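PDB 5G5G: putative xanthine dehydrogenase YAGS fad-binding subunit from Escherichia coli, which probably oxidises aldehydes as the molybdenum-bearing subunit of a three-chain periplasmic aldehyde oxidase, using a pterin cytosine dinucleotide cofactor. Local coordinates for residues C[465-476]-C[505-515]. Numbering follows the deposited sequence.
With MCN (pterin cytosine dinucleotide), chain Y; MOS (dioxothiomolybdenum(VI) ion), chain Z.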
loop_
_atom_site.group_PDB
_atom_site.type_symbol
_atom_site.label_atom_id
_atom_site.label_comp_id
_atom_site.label_asym_id
_atom_site.label_seq_id
_atom_site.Cartn_x
_atom_site.Cartn_y
_atom_site.Cartn_z
ATOM N N MET C 465 20.996 -13.732 -0.040
ATOM C CA MET C 465 20.042 -12.997 0.793
ATOM C C MET C 465 19.522 -11.744 0.121
ATOM O O MET C 465 20.247 -11.111 -0.642
ATOM C CB MET C 465 20.711 -12.621 2.113
ATOM C CG MET C 465 19.806 -11.917 3.077
ATOM S SD MET C 465 18.374 -12.918 3.555
ATOM C CE MET C 465 17.538 -11.716 4.514
ATOM N N THR C 466 18.267 -11.425 0.373
ATOM C CA THR C 466 17.622 -10.223 -0.181
ATOM C C THR C 466 17.483 -9.113 0.845
ATOM O O THR C 466 17.459 -9.346 2.107
ATOM C CB THR C 466 16.233 -10.584 -0.755
ATOM O OG1 THR C 466 15.474 -11.293 0.256
ATOM C CG2 THR C 466 16.393 -11.426 -1.968
ATOM N N ASP C 467 17.377 -7.908 0.299
ATOM C CA ASP C 467 17.057 -6.699 1.059
ATOM C C ASP C 467 15.819 -6.170 0.449
ATOM O O ASP C 467 15.846 -5.612 -0.653
ATOM C CB ASP C 467 18.202 -5.656 1.051
ATOM C CG ASP C 467 17.989 -4.548 2.086
ATOM O OD1 ASP C 467 16.784 -4.243 2.364
ATOM O OD2 ASP C 467 19.015 -4.046 2.614
ATOM N N ILE C 468 14.684 -6.358 1.143
ATOM C CA ILE C 468 13.347 -5.993 0.591
ATOM C C ILE C 468 12.902 -4.657 1.180
ATOM O O ILE C 468 11.720 -4.319 1.144
ATOM C CB ILE C 468 12.344 -7.119 0.817
ATOM C CG1 ILE C 468 12.135 -7.387 2.347
ATOM C CG2 ILE C 468 12.816 -8.407 0.145
ATOM C CD1 ILE C 468 11.173 -8.483 2.676
ATOM N N GLY C 469 13.872 -3.896 1.704
ATOM C CA GLY C 469 13.659 -2.683 2.499
ATOM C C GLY C 469 13.909 -2.941 3.992
ATOM O O GLY C 469 13.824 -2.011 4.824
ATOM N N THR C 470 14.262 -4.183 4.314
ATOM C CA THR C 470 14.541 -4.557 5.702
ATOM C C THR C 470 15.827 -3.929 6.259
ATOM O O THR C 470 15.870 -3.522 7.419
ATOM C CB THR C 470 14.570 -6.080 5.779
ATOM O OG1 THR C 470 15.240 -6.510 4.576
ATOM C CG2 THR C 470 13.172 -6.675 5.841
ATOM N N GLY C 471 16.857 -3.812 5.424
ATOM C CA GLY C 471 18.221 -3.413 5.861
ATOM C C GLY C 471 19.315 -4.447 5.788
ATOM O O GLY C 471 20.418 -4.198 6.236
ATOM N N SER C 472 19.051 -5.594 5.170
ATOM C CA SER C 472 20.019 -6.646 5.074
ATOM C C SER C 472 21.394 -6.166 4.559
ATOM O O SER C 472 22.418 -6.607 5.096
ATOM C CB SER C 472 19.504 -7.748 4.175
ATOM O OG SER C 472 18.226 -8.215 4.546
ATOM N N TYR C 473 21.431 -5.340 3.507
ATOM C CA TYR C 473 22.738 -4.825 3.009
ATOM C C TYR C 473 23.557 -4.307 4.194
ATOM O O TYR C 473 24.742 -4.627 4.336
ATOM C CB TYR C 473 22.631 -3.691 2.000
ATOM C CG TYR C 473 22.306 -4.146 0.580
ATOM C CD1 TYR C 473 23.320 -4.686 -0.253
ATOM C CD2 TYR C 473 21.020 -3.947 0.020
ATOM C CE1 TYR C 473 23.049 -5.056 -1.559
ATOM C CE2 TYR C 473 20.758 -4.347 -1.278
ATOM C CZ TYR C 473 21.777 -4.884 -2.072
ATOM O OH TYR C 473 21.518 -5.311 -3.396
ATOM N N THR C 474 22.929 -3.435 4.990
ATOM C CA THR C 474 23.604 -2.749 6.060
ATOM C C THR C 474 24.027 -3.650 7.224
ATOM O O THR C 474 25.170 -3.635 7.639
ATOM C CB THR C 474 22.737 -1.590 6.525
ATOM O OG1 THR C 474 22.385 -0.860 5.361
ATOM C CG2 THR C 474 23.458 -0.730 7.481
ATOM N N ILE C 475 23.129 -4.461 7.722
ATOM C CA ILE C 475 23.478 -5.358 8.806
ATOM C C ILE C 475 24.492 -6.447 8.448
ATOM O O ILE C 475 25.307 -6.829 9.289
ATOM C CB ILE C 475 22.248 -5.958 9.517
ATOM C CG1 ILE C 475 21.362 -6.787 8.557
ATOM C CG2 ILE C 475 21.519 -4.802 10.207
ATOM C CD1 ILE C 475 20.403 -7.758 9.269
ATOM N N LEU C 476 24.489 -6.892 7.188
ATOM C CA LEU C 476 25.528 -7.811 6.742
ATOM C C LEU C 476 26.878 -7.089 6.664
ATOM O O LEU C 476 27.897 -7.659 7.084
ATOM C CB LEU C 476 25.171 -8.435 5.387
ATOM C CG LEU C 476 23.945 -9.374 5.485
ATOM C CD1 LEU C 476 23.319 -9.658 4.126
ATOM C CD2 LEU C 476 24.307 -10.711 6.099
ATOM N N GLY C 505 17.049 -16.505 2.933
ATOM C CA GLY C 505 16.150 -15.511 2.366
ATOM C C GLY C 505 15.405 -14.644 3.356
ATOM O O GLY C 505 15.628 -14.717 4.572
ATOM N N SER C 506 14.522 -13.814 2.818
ATOM C CA SER C 506 13.706 -12.908 3.629
ATOM C C SER C 506 12.311 -13.467 3.854
ATOM O O SER C 506 11.453 -13.355 3.014
ATOM C CB SER C 506 13.606 -11.576 2.979
ATOM O OG SER C 506 14.842 -10.912 2.875
ATOM N N GLY C 507 12.073 -14.006 5.032
ATOM C CA GLY C 507 10.831 -14.619 5.337
ATOM C C GLY C 507 10.872 -15.089 6.784
ATOM O O GLY C 507 11.960 -15.264 7.343
ATOM N N GLY C 508 9.686 -15.227 7.374
ATOM C CA GLY C 508 9.519 -15.759 8.735
ATOM C C GLY C 508 10.236 -14.988 9.831
ATOM O O GLY C 508 10.521 -15.545 10.936
ATOM N N GLN C 509 10.558 -13.738 9.524
ATOM C CA GLN C 509 11.523 -12.905 10.269
ATOM C C GLN C 509 12.753 -13.659 10.723
ATOM O O GLN C 509 13.215 -13.469 11.846
ATOM C CB GLN C 509 10.860 -12.098 11.407
ATOM C CG GLN C 509 10.235 -12.863 12.582
ATOM C CD GLN C 509 9.871 -11.984 13.744
ATOM O OE1 GLN C 509 9.505 -10.827 13.610
ATOM N NE2 GLN C 509 9.938 -12.559 14.931
ATOM N N TRP C 510 13.255 -14.575 9.911
ATOM C CA TRP C 510 14.505 -15.285 10.237
ATOM C C TRP C 510 15.687 -14.673 9.486
ATOM O O TRP C 510 16.834 -15.081 9.692
ATOM C CB TRP C 510 14.445 -16.789 9.965
ATOM C CG TRP C 510 14.157 -17.178 8.518
ATOM C CD1 TRP C 510 14.834 -16.767 7.385
ATOM C CD2 TRP C 510 13.141 -18.068 8.066
ATOM N NE1 TRP C 510 14.269 -17.340 6.261
ATOM C CE2 TRP C 510 13.242 -18.150 6.653
ATOM C CE3 TRP C 510 12.090 -18.753 8.709
ATOM C CZ2 TRP C 510 12.330 -18.893 5.867
ATOM C CZ3 TRP C 510 11.182 -19.554 7.913
ATOM C CH2 TRP C 510 11.326 -19.606 6.518
ATOM N N GLY C 511 15.392 -13.742 8.575
ATOM C CA GLY C 511 16.425 -13.283 7.631
ATOM C C GLY C 511 17.629 -12.612 8.259
ATOM O O GLY C 511 18.779 -12.938 7.894
ATOM N N ALA C 512 17.395 -11.631 9.149
ATOM C CA ALA C 512 18.524 -10.919 9.755
ATOM C C ALA C 512 19.445 -11.835 10.539
ATOM O O ALA C 512 20.670 -11.841 10.372
ATOM C CB ALA C 512 18.036 -9.840 10.670
ATOM N N ASN C 513 18.838 -12.599 11.431
ATOM C CA ASN C 513 19.601 -13.478 12.277
ATOM C C ASN C 513 20.335 -14.587 11.507
ATOM O O ASN C 513 21.500 -14.819 11.729
ATOM C CB ASN C 513 18.663 -14.082 13.341
ATOM C CG ASN C 513 19.404 -14.920 14.365
ATOM O OD1 ASN C 513 20.535 -14.595 14.736
ATOM N ND2 ASN C 513 18.826 -16.055 14.734
ATOM N N THR C 514 19.662 -15.245 10.572
ATOM C CA THR C 514 20.268 -16.348 9.842
ATOM C C THR C 514 21.343 -15.815 8.840
ATOM O O THR C 514 22.414 -16.407 8.769
ATOM C CB THR C 514 19.242 -17.195 9.103
ATOM O OG1 THR C 514 18.522 -16.410 8.160
ATOM C CG2 THR C 514 18.273 -17.876 10.070
ATOM N N SER C 515 21.057 -14.755 8.098
ATOM C CA SER C 515 21.968 -14.262 7.085
ATOM C C SER C 515 23.277 -13.739 7.762
ATOM O O SER C 515 24.394 -14.021 7.290
ATOM C CB SER C 515 21.336 -13.203 6.185
ATOM O OG SER C 515 21.053 -11.980 6.818
HETATM N N1 MCN Y . 16.816 -6.175 12.571
HETATM C C2 MCN Y . 17.884 -5.614 13.406
HETATM N N3 MCN Y . 18.046 -6.647 14.519
HETATM C C4 MCN Y . 17.371 -7.735 14.854
HETATM C C5 MCN Y . 16.410 -8.157 13.778
HETATM C C6 MCN Y . 16.148 -7.358 12.786
HETATM O O2 MCN Y . 18.490 -4.683 13.281
HETATM N N4 MCN Y . 17.504 -8.484 15.889
HETATM C "C1'" MCN Y . 16.385 -5.224 11.558
HETATM C C2D MCN Y . 17.402 -5.151 10.358
HETATM O "O2'" MCN Y . 17.312 -3.874 9.731
HETATM C "C3'" MCN Y . 16.838 -6.197 9.539
HETATM C C4D MCN Y . 15.243 -6.158 9.563
HETATM O O4D MCN Y . 15.147 -5.658 10.983
HETATM O "O3'" MCN Y . 17.192 -6.239 8.110
HETATM C "C5'" MCN Y . 14.406 -7.293 9.469
HETATM O "O5'" MCN Y . 15.016 -8.485 9.905
HETATM P PA MCN Y . 14.112 -9.702 10.230
HETATM O O1A MCN Y . 15.034 -10.915 10.342
HETATM O O2A MCN Y . 13.157 -9.359 11.319
HETATM O O3A MCN Y . 13.182 -9.893 8.837
HETATM P PB MCN Y . 13.681 -10.662 7.549
HETATM O O1B MCN Y . 13.373 -12.092 7.658
HETATM O O2B MCN Y . 15.073 -10.233 7.216
HETATM O O3B MCN Y . 12.771 -9.928 6.497
HETATM C C10 MCN Y . 11.382 -10.419 6.270
HETATM C "C9'" MCN Y . 10.337 -9.601 6.942
HETATM C "C8'" MCN Y . 8.925 -10.368 6.704
HETATM S "S8'" MCN Y . 8.809 -12.029 6.892
HETATM C "C7'" MCN Y . 8.027 -9.675 6.201
HETATM S "S7'" MCN Y . 6.470 -10.383 5.679
HETATM C "C6'" MCN Y . 8.047 -8.115 6.200
HETATM C C7 MCN Y . 9.324 -7.711 7.080
HETATM O "O9'" MCN Y . 10.475 -8.310 6.641
HETATM N "N5'" MCN Y . 8.375 -7.778 4.717
HETATM C C4A MCN Y . 8.858 -6.397 4.395
HETATM N "N8'" MCN Y . 9.527 -6.259 6.892
HETATM C C4B MCN Y . 9.507 -5.724 5.653
HETATM N "N1'" MCN Y . 9.863 -4.383 5.504
HETATM C "C2'" MCN Y . 10.105 -3.803 4.254
HETATM N "N2'" MCN Y . 10.408 -2.604 4.110
HETATM N "N3'" MCN Y . 9.508 -4.450 3.207
HETATM C "C4'" MCN Y . 9.064 -5.757 3.087
HETATM O "O4'" MCN Y . 8.581 -6.440 2.164
HETATM MO MO MOS Z . 6.908 -12.650 5.684
HETATM S S MOS Z . 4.680 -13.252 5.474
HETATM O O1 MOS Z . 7.336 -12.911 3.968
HETATM O O2 MOS Z . 6.982 -14.585 6.482
HETATM O O HOH W 1 15.522 -9.102 4.738
#
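Met465, Thr466 and Ile475 meet Ser506, Ala512 and Ser515 in a buried contact where two loops, each running into a helix (472-484 and 511-534), line part of the pterin cytosine dinucleotide pocket. The Met465 side chain bends at chi2 (61°), which lays SD beside Gly505 O at 3.4 Å and CE against Ser506 OG, while CG rests on Ser515 CB. Cut back to alanine, Met465 would lose CG, SD and CE, which would probably open a gap between Gly505, the CA of Gly511 and Ser515. The Ser506 hydroxyl lies 2.7 Å from Thr466 OG1, and one water joins Ser506 OG to Thr470 OG1, Ser472 OG and the cofactor phosphate oxygen O2B. This is the pyrophosphate site of a molybdopterin-binding domain: near the N-terminal end of helix 511-534, Gly511 N reaches MCN O1B (2.8 Å) and Ala512 N reaches O1A (2.7 Å), so the helix dipole probably helps steady the phosphates. From the other loop, Thr470 O accepts a hydrogen bond from the ribose hydroxyl MCN O2' at 2.7 Å. Asp467 OD1 accepts from Gly469 N, an Asx turn, and also from Gly471 N, met from above the carboxylate plane. Between the first turns of the two helices, Ile475 CD1 presses tightly on Ala512 CB (3.4 Å), and Leu476 CD2 touches Ser515 O.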